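Local coordinates for adenosine monophosphate-protein transferase (Bartonella henselae str. Houston-1, PDB 5NH2) that transfers AMP from ATP to tyrosine and threonine residues of host target proteins through its Fic domain, contributing to bacterial virulence, at residues A[230-240]-A[262-270]. Numbering follows the deposited sequence.
Sequences RNVNDRPVMVA and VKGAYIIGN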
# COMPACT_ATOMS: atom_id res chain seq x y z
N ARG A 230 14.01 10.06 10.46
CA ARG A 230 13.84 10.80 9.21
C ARG A 230 12.63 10.27 8.46
O ARG A 230 12.48 9.06 8.30
CB ARG A 230 15.08 10.69 8.33
CG ARG A 230 15.57 12.05 7.86
CD ARG A 230 16.85 11.98 7.03
NE ARG A 230 17.29 13.31 6.61
CZ ARG A 230 17.97 13.57 5.49
NH1 ARG A 230 18.27 12.58 4.66
NH2 ARG A 230 18.33 14.81 5.18
N ASN A 231 11.77 11.18 8.00
CA ASN A 231 10.57 10.85 7.25
C ASN A 231 10.83 11.02 5.76
O ASN A 231 11.00 12.14 5.28
CB ASN A 231 9.40 11.74 7.67
CG ASN A 231 8.07 11.24 7.10
OD1 ASN A 231 7.99 10.87 5.94
ND2 ASN A 231 7.04 11.20 7.94
N VAL A 232 10.85 9.92 5.02
CA VAL A 232 11.08 9.95 3.59
C VAL A 232 9.80 9.79 2.77
O VAL A 232 9.88 9.50 1.56
CB VAL A 232 12.11 8.90 3.18
CG1 VAL A 232 13.51 9.40 3.51
CG2 VAL A 232 11.79 7.58 3.85
N ASN A 233 8.63 9.83 3.40
CA ASN A 233 7.39 9.53 2.68
C ASN A 233 7.17 10.46 1.48
O ASN A 233 6.52 10.07 0.50
CB ASN A 233 6.21 9.58 3.67
CG ASN A 233 4.96 8.89 3.11
OD1 ASN A 233 5.04 7.93 2.31
ND2 ASN A 233 3.78 9.38 3.51
N ASP A 234 7.76 11.66 1.51
CA ASP A 234 7.68 12.67 0.45
C ASP A 234 8.84 12.62 -0.56
O ASP A 234 8.89 13.47 -1.45
CB ASP A 234 7.61 14.05 1.07
CG ASP A 234 6.25 14.35 1.63
OD1 ASP A 234 5.46 15.03 0.95
OD2 ASP A 234 5.94 13.88 2.75
N ARG A 235 9.76 11.66 -0.47
CA ARG A 235 10.89 11.57 -1.38
C ARG A 235 10.87 10.26 -2.19
O ARG A 235 10.42 9.21 -1.70
CB ARG A 235 12.21 11.67 -0.61
CG ARG A 235 12.38 12.98 0.10
CD ARG A 235 12.72 14.01 -0.91
NE ARG A 235 13.13 15.30 -0.35
CZ ARG A 235 14.22 15.52 0.40
NH1 ARG A 235 15.04 14.51 0.74
NH2 ARG A 235 14.47 16.75 0.82
N PRO A 236 11.39 10.28 -3.42
CA PRO A 236 11.65 9.03 -4.13
C PRO A 236 12.73 8.22 -3.42
O PRO A 236 13.77 8.76 -3.02
CB PRO A 236 12.10 9.50 -5.53
CG PRO A 236 12.47 10.94 -5.39
CD PRO A 236 11.73 11.49 -4.21
N VAL A 237 12.44 6.93 -3.23
CA VAL A 237 13.35 5.94 -2.64
C VAL A 237 13.28 4.71 -3.53
O VAL A 237 12.20 4.15 -3.73
CB VAL A 237 12.99 5.58 -1.19
CG1 VAL A 237 13.99 4.57 -0.57
CG2 VAL A 237 12.93 6.86 -0.34
N MET A 238 14.40 4.32 -4.12
CA MET A 238 14.35 3.16 -4.99
C MET A 238 15.72 2.53 -5.05
O MET A 238 16.73 3.12 -4.64
CB MET A 238 13.87 3.52 -6.40
CG MET A 238 14.69 4.58 -7.00
SD MET A 238 13.78 5.47 -8.27
CE MET A 238 15.02 6.65 -8.71
N VAL A 239 15.72 1.31 -5.55
CA VAL A 239 16.94 0.56 -5.69
C VAL A 239 17.46 0.79 -7.09
O VAL A 239 16.70 0.76 -8.06
CB VAL A 239 16.69 -0.92 -5.42
CG1 VAL A 239 17.86 -1.79 -5.92
CG2 VAL A 239 16.46 -1.08 -3.91
N ALA A 240 18.76 1.07 -7.19
CA ALA A 240 19.39 1.31 -8.48
C ALA A 240 19.04 0.21 -9.47
O ALA A 240 19.05 -0.98 -9.13
CB ALA A 240 20.91 1.39 -8.30
N VAL A 262 20.51 11.67 -5.24
CA VAL A 262 20.55 12.20 -6.61
C VAL A 262 19.37 13.15 -6.80
O VAL A 262 18.22 12.70 -6.93
CB VAL A 262 20.52 11.08 -7.67
CG1 VAL A 262 20.45 11.70 -9.05
CG2 VAL A 262 21.75 10.16 -7.56
N LYS A 263 19.66 14.45 -6.87
CA LYS A 263 18.62 15.46 -7.06
C LYS A 263 17.44 15.24 -6.10
O LYS A 263 16.27 15.33 -6.47
CB LYS A 263 18.15 15.49 -8.53
CG LYS A 263 19.26 15.96 -9.49
CD LYS A 263 18.81 16.06 -10.96
CE LYS A 263 20.02 16.42 -11.87
NZ LYS A 263 20.40 17.88 -11.97
N GLY A 264 17.77 14.95 -4.83
CA GLY A 264 16.79 14.76 -3.79
C GLY A 264 16.28 13.34 -3.63
O GLY A 264 15.69 13.03 -2.60
N ALA A 265 16.47 12.48 -4.63
CA ALA A 265 16.04 11.09 -4.55
C ALA A 265 17.05 10.23 -3.80
O ALA A 265 18.26 10.48 -3.86
CB ALA A 265 15.83 10.53 -5.97
N TYR A 266 16.56 9.18 -3.14
CA TYR A 266 17.44 8.16 -2.55
C TYR A 266 17.53 6.91 -3.44
O TYR A 266 16.51 6.25 -3.71
CB TYR A 266 16.97 7.76 -1.15
CG TYR A 266 17.07 8.85 -0.13
CD1 TYR A 266 18.29 9.21 0.40
CD2 TYR A 266 15.94 9.51 0.31
CE1 TYR A 266 18.38 10.22 1.35
CE2 TYR A 266 16.02 10.51 1.25
CZ TYR A 266 17.24 10.86 1.76
OH TYR A 266 17.33 11.85 2.69
N ILE A 267 18.76 6.56 -3.85
CA ILE A 267 19.09 5.42 -4.70
C ILE A 267 19.84 4.41 -3.84
O ILE A 267 20.95 4.70 -3.37
CB ILE A 267 19.95 5.84 -5.91
CG1 ILE A 267 19.40 7.11 -6.56
CG2 ILE A 267 19.99 4.74 -6.95
CD1 ILE A 267 17.92 6.99 -6.98
N ILE A 268 19.27 3.20 -3.64
CA ILE A 268 19.90 2.16 -2.83
C ILE A 268 20.61 1.17 -3.74
O ILE A 268 20.10 0.82 -4.81
CB ILE A 268 18.89 1.42 -1.91
CG1 ILE A 268 17.96 2.40 -1.19
CG2 ILE A 268 19.63 0.55 -0.86
CD1 ILE A 268 18.66 3.51 -0.53
N GLY A 269 21.80 0.71 -3.32
CA GLY A 269 22.53 -0.30 -4.05
C GLY A 269 23.25 -1.23 -3.11
O GLY A 269 23.35 -0.99 -1.90
N ASN A 270 23.75 -2.33 -3.68
CA ASN A 270 24.40 -3.37 -2.91
C ASN A 270 25.84 -2.96 -2.61
O ASN A 270 26.52 -2.46 -3.51
CB ASN A 270 24.37 -4.67 -3.70
CG ASN A 270 24.67 -5.87 -2.86
OD1 ASN A 270 25.74 -5.98 -2.25
ND2 ASN A 270 23.72 -6.80 -2.82
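Tyr266, Ile268 and Met238 bury the most surface where strands 237-239 and 265-270 pair as parallel neighbours at the margin of a mixed sheet, in the part of the chain that carries the intracellular delivery domain, a family placed in the OB clan. The parallel assignment rests on the 26° between strand directions and on a bonding pattern in which Met238 serves Tyr266 and Ile268 in turn: Met238 N gives to Tyr266 O at 2.9 Å, and Met238 O takes Ile268 N at 2.7 Å. The run is closed at one end by Tyr266 N bonding to Pro236 O, an almost straight N-H...O, and at the other by Ala240 N bonding to Ile268 O.

Val237, Val239, Tyr266 and Ile268 share one face, which helix 212-227 covers; Phe221 of that helix meets the Tyr266 ring. With its CG anti to the carbonyl carbon (chi1 -66°), Tyr266 reaches back over the chain leading into strand 237-239. The Val232 and Tyr266 side chains cross at about a right angle, with Val232 CG1 3.6 Å from Tyr266 CE2, while Val237 CG2 comes obliquely to the same ring, 4.1 Å from Tyr266 CD2. Ile268 is packed more locally: its CB sits 4.0 Å from Val239 CG2, the two side chains again nearly perpendicular. Asp208 accepts a hydrogen bond from Val239 N, tying the outer edge of strand 237-239 to the helical part of the chain.

Met238 and Ile267 occupy the other face and run side by side in the same direction. Met238 CG stands between its backbone N and carbonyl carbon (chi1 55°), and the extended chain beyond it brings the terminal methyl CE to 3.4 Å from Ile267 CD1.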